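Long-range contact in anthranilate-CoA ligase (Stigmatella aurantiaca, PDB 4WV3), which belongs to the ANL superfamily of ligases and related enzymes, with an AMP-binding family domain and a smaller C-terminal domain: residues F279-A293 / W305-I317. Numbering follows the deposited sequence.
With 3UK (5'-O-[(S)-[(2-aminobenzoyl)oxy](hydroxy)phosphoryl]adenosine), chain C.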
# COMPACT_ATOMS: atom_id res chain seq x y z
N PHE A 279 -1.34 -12.76 -21.80
CA PHE A 279 -1.45 -11.43 -21.22
C PHE A 279 -2.13 -10.44 -22.16
O PHE A 279 -2.99 -9.66 -21.75
CB PHE A 279 -0.07 -10.90 -20.82
CG PHE A 279 -0.06 -9.45 -20.45
CD1 PHE A 279 -0.48 -9.03 -19.20
CD2 PHE A 279 0.36 -8.49 -21.36
CE1 PHE A 279 -0.48 -7.70 -18.86
CE2 PHE A 279 0.37 -7.15 -21.02
CZ PHE A 279 -0.05 -6.75 -19.77
N SER A 280 -1.73 -10.47 -23.43
CA SER A 280 -2.22 -9.51 -24.41
C SER A 280 -3.65 -9.78 -24.85
O SER A 280 -4.25 -8.97 -25.57
CB SER A 280 -1.29 -9.48 -25.63
OG SER A 280 -1.17 -10.77 -26.21
N GLN A 281 -4.21 -10.91 -24.43
CA GLN A 281 -5.56 -11.28 -24.82
C GLN A 281 -6.62 -10.44 -24.11
O GLN A 281 -7.80 -10.48 -24.47
CB GLN A 281 -5.81 -12.77 -24.57
CG GLN A 281 -4.91 -13.68 -25.39
CD GLN A 281 -5.12 -13.53 -26.89
OE1 GLN A 281 -6.21 -13.17 -27.34
NE2 GLN A 281 -4.07 -13.79 -27.66
N HIS A 282 -6.20 -9.68 -23.11
CA HIS A 282 -7.11 -8.79 -22.39
C HIS A 282 -7.00 -7.37 -22.93
O HIS A 282 -5.90 -6.89 -23.21
CB HIS A 282 -6.80 -8.81 -20.89
CG HIS A 282 -6.73 -10.18 -20.30
ND1 HIS A 282 -7.83 -10.82 -19.77
CD2 HIS A 282 -5.69 -11.03 -20.15
CE1 HIS A 282 -7.47 -12.01 -19.33
NE2 HIS A 282 -6.18 -12.16 -19.54
N ASP A 283 -8.14 -6.70 -23.07
CA ASP A 283 -8.15 -5.33 -23.57
C ASP A 283 -7.81 -4.34 -22.46
O ASP A 283 -8.59 -4.14 -21.53
CB ASP A 283 -9.52 -5.00 -24.18
CG ASP A 283 -9.58 -3.59 -24.74
OD1 ASP A 283 -8.52 -3.06 -25.13
OD2 ASP A 283 -10.69 -3.02 -24.79
N LEU A 284 -6.64 -3.72 -22.58
CA LEU A 284 -6.16 -2.77 -21.58
C LEU A 284 -6.06 -1.37 -22.17
O LEU A 284 -5.27 -0.54 -21.71
CB LEU A 284 -4.80 -3.20 -21.04
CG LEU A 284 -4.73 -4.18 -19.86
CD1 LEU A 284 -5.41 -5.50 -20.18
CD2 LEU A 284 -3.28 -4.41 -19.46
N SER A 285 -6.86 -1.10 -23.20
CA SER A 285 -6.76 0.16 -23.94
C SER A 285 -7.28 1.38 -23.18
O SER A 285 -6.89 2.51 -23.47
CB SER A 285 -7.48 0.04 -25.29
OG SER A 285 -8.86 -0.23 -25.11
N SER A 286 -8.15 1.15 -22.20
CA SER A 286 -8.71 2.24 -21.42
C SER A 286 -7.65 2.89 -20.53
O SER A 286 -7.76 4.06 -20.16
CB SER A 286 -9.89 1.76 -20.58
OG SER A 286 -9.51 0.72 -19.70
N LEU A 287 -6.62 2.12 -20.20
CA LEU A 287 -5.52 2.60 -19.38
C LEU A 287 -4.75 3.71 -20.08
O LEU A 287 -4.37 3.58 -21.24
CB LEU A 287 -4.57 1.45 -19.04
CG LEU A 287 -4.60 0.87 -17.63
CD1 LEU A 287 -6.03 0.78 -17.10
CD2 LEU A 287 -3.95 -0.50 -17.61
N ARG A 288 -4.53 4.81 -19.36
CA ARG A 288 -3.68 5.89 -19.88
C ARG A 288 -2.43 6.00 -19.02
O ARG A 288 -1.40 6.49 -19.47
CB ARG A 288 -4.44 7.22 -19.91
CG ARG A 288 -4.69 7.86 -18.55
CD ARG A 288 -5.43 9.18 -18.70
NE ARG A 288 -5.62 9.86 -17.42
CZ ARG A 288 -4.80 10.79 -16.94
NH1 ARG A 288 -3.73 11.16 -17.63
NH2 ARG A 288 -5.04 11.36 -15.77
N LEU A 289 -2.53 5.54 -17.78
CA LEU A 289 -1.41 5.55 -16.85
C LEU A 289 -1.49 4.38 -15.87
O LEU A 289 -2.58 3.93 -15.51
CB LEU A 289 -1.37 6.86 -16.07
CG LEU A 289 -0.68 8.06 -16.73
CD1 LEU A 289 -0.74 9.27 -15.82
CD2 LEU A 289 0.75 7.72 -17.09
N CYS A 290 -0.33 3.90 -15.44
CA CYS A 290 -0.26 2.88 -14.41
C CYS A 290 0.63 3.36 -13.28
O CYS A 290 1.55 4.15 -13.49
CB CYS A 290 0.26 1.56 -14.98
SG CYS A 290 -0.89 0.73 -16.10
N VAL A 291 0.36 2.88 -12.07
CA VAL A 291 1.13 3.28 -10.89
C VAL A 291 1.66 2.05 -10.16
O VAL A 291 0.94 1.06 -9.98
CB VAL A 291 0.27 4.12 -9.92
CG1 VAL A 291 1.09 4.57 -8.72
CG2 VAL A 291 -0.32 5.32 -10.64
N SER A 292 2.92 2.12 -9.74
CA SER A 292 3.54 1.03 -8.98
C SER A 292 4.14 1.54 -7.68
O SER A 292 4.71 2.63 -7.63
CB SER A 292 4.63 0.35 -9.82
OG SER A 292 5.26 -0.68 -9.08
N ALA A 293 4.00 0.75 -6.62
CA ALA A 293 4.56 1.11 -5.31
C ALA A 293 4.52 -0.13 -4.41
O ALA A 293 4.11 -1.20 -4.85
CB ALA A 293 3.62 2.06 -4.58
N TRP A 305 6.36 -3.91 -19.49
CA TRP A 305 4.99 -3.45 -19.47
C TRP A 305 4.77 -2.39 -20.54
O TRP A 305 3.72 -2.33 -21.17
CB TRP A 305 4.65 -2.88 -18.09
CG TRP A 305 3.19 -2.59 -17.89
CD1 TRP A 305 2.55 -1.41 -18.10
CD2 TRP A 305 2.18 -3.52 -17.45
NE1 TRP A 305 1.21 -1.53 -17.81
CE2 TRP A 305 0.96 -2.82 -17.41
CE3 TRP A 305 2.20 -4.87 -17.09
CZ2 TRP A 305 -0.23 -3.42 -17.03
CZ3 TRP A 305 1.01 -5.47 -16.71
CH2 TRP A 305 -0.19 -4.74 -16.68
N LYS A 306 5.78 -1.55 -20.75
CA LYS A 306 5.72 -0.48 -21.73
C LYS A 306 5.68 -1.03 -23.16
O LYS A 306 5.05 -0.46 -24.04
CB LYS A 306 6.91 0.47 -21.57
CG LYS A 306 6.95 1.61 -22.57
CD LYS A 306 5.73 2.51 -22.42
CE LYS A 306 5.79 3.69 -23.38
NZ LYS A 306 4.61 4.59 -23.23
N GLU A 307 6.34 -2.14 -23.34
CA GLU A 307 6.49 -2.78 -24.60
C GLU A 307 5.29 -3.65 -24.94
O GLU A 307 5.04 -3.92 -26.06
CB GLU A 307 7.86 -3.49 -24.67
CG GLU A 307 8.93 -2.62 -25.31
CD GLU A 307 10.34 -2.66 -24.68
OE1 GLU A 307 10.92 -3.70 -24.50
OE2 GLU A 307 10.89 -1.61 -24.44
N ALA A 308 4.52 -4.04 -23.94
CA ALA A 308 3.37 -4.92 -24.10
C ALA A 308 2.05 -4.14 -24.06
O ALA A 308 1.03 -4.61 -24.57
CB ALA A 308 3.37 -6.00 -23.03
N THR A 309 2.08 -2.96 -23.46
CA THR A 309 0.87 -2.18 -23.28
C THR A 309 0.97 -0.81 -23.94
O THR A 309 -0.02 -0.27 -24.43
CB THR A 309 0.55 -2.00 -21.78
OG1 THR A 309 0.80 -3.23 -21.08
CG2 THR A 309 -0.91 -1.60 -21.58
N GLY A 310 2.18 -0.25 -23.95
CA GLY A 310 2.39 1.09 -24.46
C GLY A 310 2.15 2.12 -23.38
O GLY A 310 2.34 3.32 -23.59
N VAL A 311 1.73 1.65 -22.21
CA VAL A 311 1.40 2.52 -21.09
C VAL A 311 2.57 2.66 -20.13
O VAL A 311 3.17 1.67 -19.69
CB VAL A 311 0.17 1.99 -20.32
CG1 VAL A 311 -0.06 2.80 -19.06
CG2 VAL A 311 -1.06 2.01 -21.21
N ASP A 312 2.90 3.91 -19.79
CA ASP A 312 3.94 4.19 -18.82
C ASP A 312 3.47 3.82 -17.41
O ASP A 312 2.30 4.00 -17.08
CB ASP A 312 4.31 5.68 -18.84
CG ASP A 312 4.95 6.10 -20.14
OD1 ASP A 312 4.61 7.19 -20.65
OD2 ASP A 312 5.81 5.35 -20.66
N ILE A 313 4.39 3.30 -16.60
CA ILE A 313 4.09 3.04 -15.20
C ILE A 313 4.75 4.09 -14.31
O ILE A 313 5.95 4.33 -14.41
CB ILE A 313 4.57 1.65 -14.76
CG1 ILE A 313 3.84 0.55 -15.54
CG2 ILE A 313 4.35 1.46 -13.27
CD1 ILE A 313 4.17 -0.85 -15.06
N ILE A 314 3.95 4.71 -13.45
CA ILE A 314 4.48 5.71 -12.53
C ILE A 314 4.87 5.06 -11.21
O ILE A 314 4.01 4.68 -10.41
CB ILE A 314 3.45 6.83 -12.26
CG1 ILE A 314 3.02 7.48 -13.58
CG2 ILE A 314 4.03 7.87 -11.31
CD1 ILE A 314 4.17 8.07 -14.37
N ASP A 315 6.17 4.92 -10.99
CA ASP A 315 6.68 4.36 -9.74
C ASP A 315 6.95 5.47 -8.72
O ASP A 315 7.61 6.46 -9.03
CB ASP A 315 7.96 3.56 -9.98
CG ASP A 315 8.53 2.96 -8.71
OD1 ASP A 315 7.73 2.60 -7.81
OD2 ASP A 315 9.77 2.83 -8.61
N GLY A 316 6.42 5.29 -7.52
CA GLY A 316 6.62 6.25 -6.45
C GLY A 316 6.60 5.59 -5.09
O GLY A 316 5.81 4.67 -4.85
N ILE A 317 7.47 6.04 -4.19
CA ILE A 317 7.54 5.47 -2.85
C ILE A 317 6.66 6.23 -1.86
O ILE A 317 6.72 7.46 -1.76
CB ILE A 317 8.99 5.38 -2.32
CG1 ILE A 317 8.99 4.90 -0.87
CG2 ILE A 317 9.70 6.72 -2.43
CD1 ILE A 317 10.37 4.86 -0.23
C10 3UK C . 8.62 0.56 0.77
C15 3UK C . 8.91 1.32 -1.59
C17 3UK C . 10.69 1.38 -3.13
C21 3UK C . 9.50 1.53 1.50
C26 3UK C . 2.89 2.72 0.46
C28 3UK C . 2.72 3.86 -1.66
O01 3UK C . 3.91 0.59 0.95
C02 3UK C . 3.56 1.66 1.40
O03 3UK C . 3.41 1.82 2.81
P04 3UK C . 3.94 0.72 3.83
O05 3UK C . 3.60 1.18 5.28
O06 3UK C . 5.53 0.53 3.73
C07 3UK C . 6.35 1.60 3.24
C08 3UK C . 7.68 1.03 2.83
O09 3UK C . 7.52 0.25 1.62
N11 3UK C . 8.14 1.13 -0.45
C12 3UK C . 6.87 1.56 -0.69
N13 3UK C . 6.81 2.03 -1.96
C14 3UK C . 8.06 1.89 -2.54
N16 3UK C . 10.21 1.08 -1.90
N18 3UK C . 9.94 1.93 -4.08
C19 3UK C . 8.65 2.20 -3.85
N20 3UK C . 7.85 2.78 -4.87
O22 3UK C . 10.57 0.83 2.12
C23 3UK C . 8.63 2.11 2.52
O24 3UK C . 9.40 2.45 3.69
O25 3UK C . 3.24 -0.60 3.55
C27 3UK C . 3.34 2.90 -0.83
C29 3UK C . 1.63 4.66 -1.17
C30 3UK C . 1.18 4.48 0.12
C31 3UK C . 1.80 3.52 0.95
N32 3UK C . 1.32 3.33 2.32
O HOH W 1 7.12 0.30 -7.33
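Cys290, Val291 and Ser292 pair in parallel with Ile313, Ile314 and Asp315, joining the two strands of a beta-alpha-beta unit whose crossover helix is 299-309. The register rests on a ladder of backbone bonds that runs from Cys290 N to Asp312 O (3.1 Å) and on to Gly316 N and Ser292 O; between them Ser292 N gives to Ile314 O, and Ile314 N to Cys290 O in a bond modelled unusually short. The strand axes differ in direction by 27°.

On the face carrying Cys290 and Ser292, the helix folds back over the sheet. Cys290 SG lies 3.5 Å from Trp305 NE1, an oblique sulfur-aromatic contact, and also touches Val311 CG1. Farther along the indole, CZ3 and CH2 receive the CE1-CZ edge of Phe279 in an offset edge-to-face pair, with ring planes at 62° and centroids 5.1 Å apart. Trp305 carries its CG anti to the backbone N (chi1 -170°), which takes the ring toward Phe279, while Leu284 CD2 meets CZ2. Thr309 OG1 lies at the Phe279 ring edge and bonds to Trp305 O, in the carbonyl plane on a lone pair, which ties the hydroxyl to a carbonyl four residues earlier.

In the next shell, Tyr270 of helix 267-274 packs edge-to-face with Trp305 and touches Cys290, Ser292 and Ile313, while strand 262-265 bonds to the other edge of strand 289-292.

At the C-terminal ends of the strands the sheet reaches the ligand pocket, where Ala293 CB comes to 3.5 Å from C28 of 5'-O-[(S)-[(2-aminobenzoyl)oxy](hydroxy)phosphoryl]adenosine. A water accepts from Ser292 OG; its link to Asp315 OD1, modelled too short, is doubtful. Asp315 OD1 accepts from N20 of the ligand at 2.9 Å, and N20 makes a second, weak bond to Gly316 O.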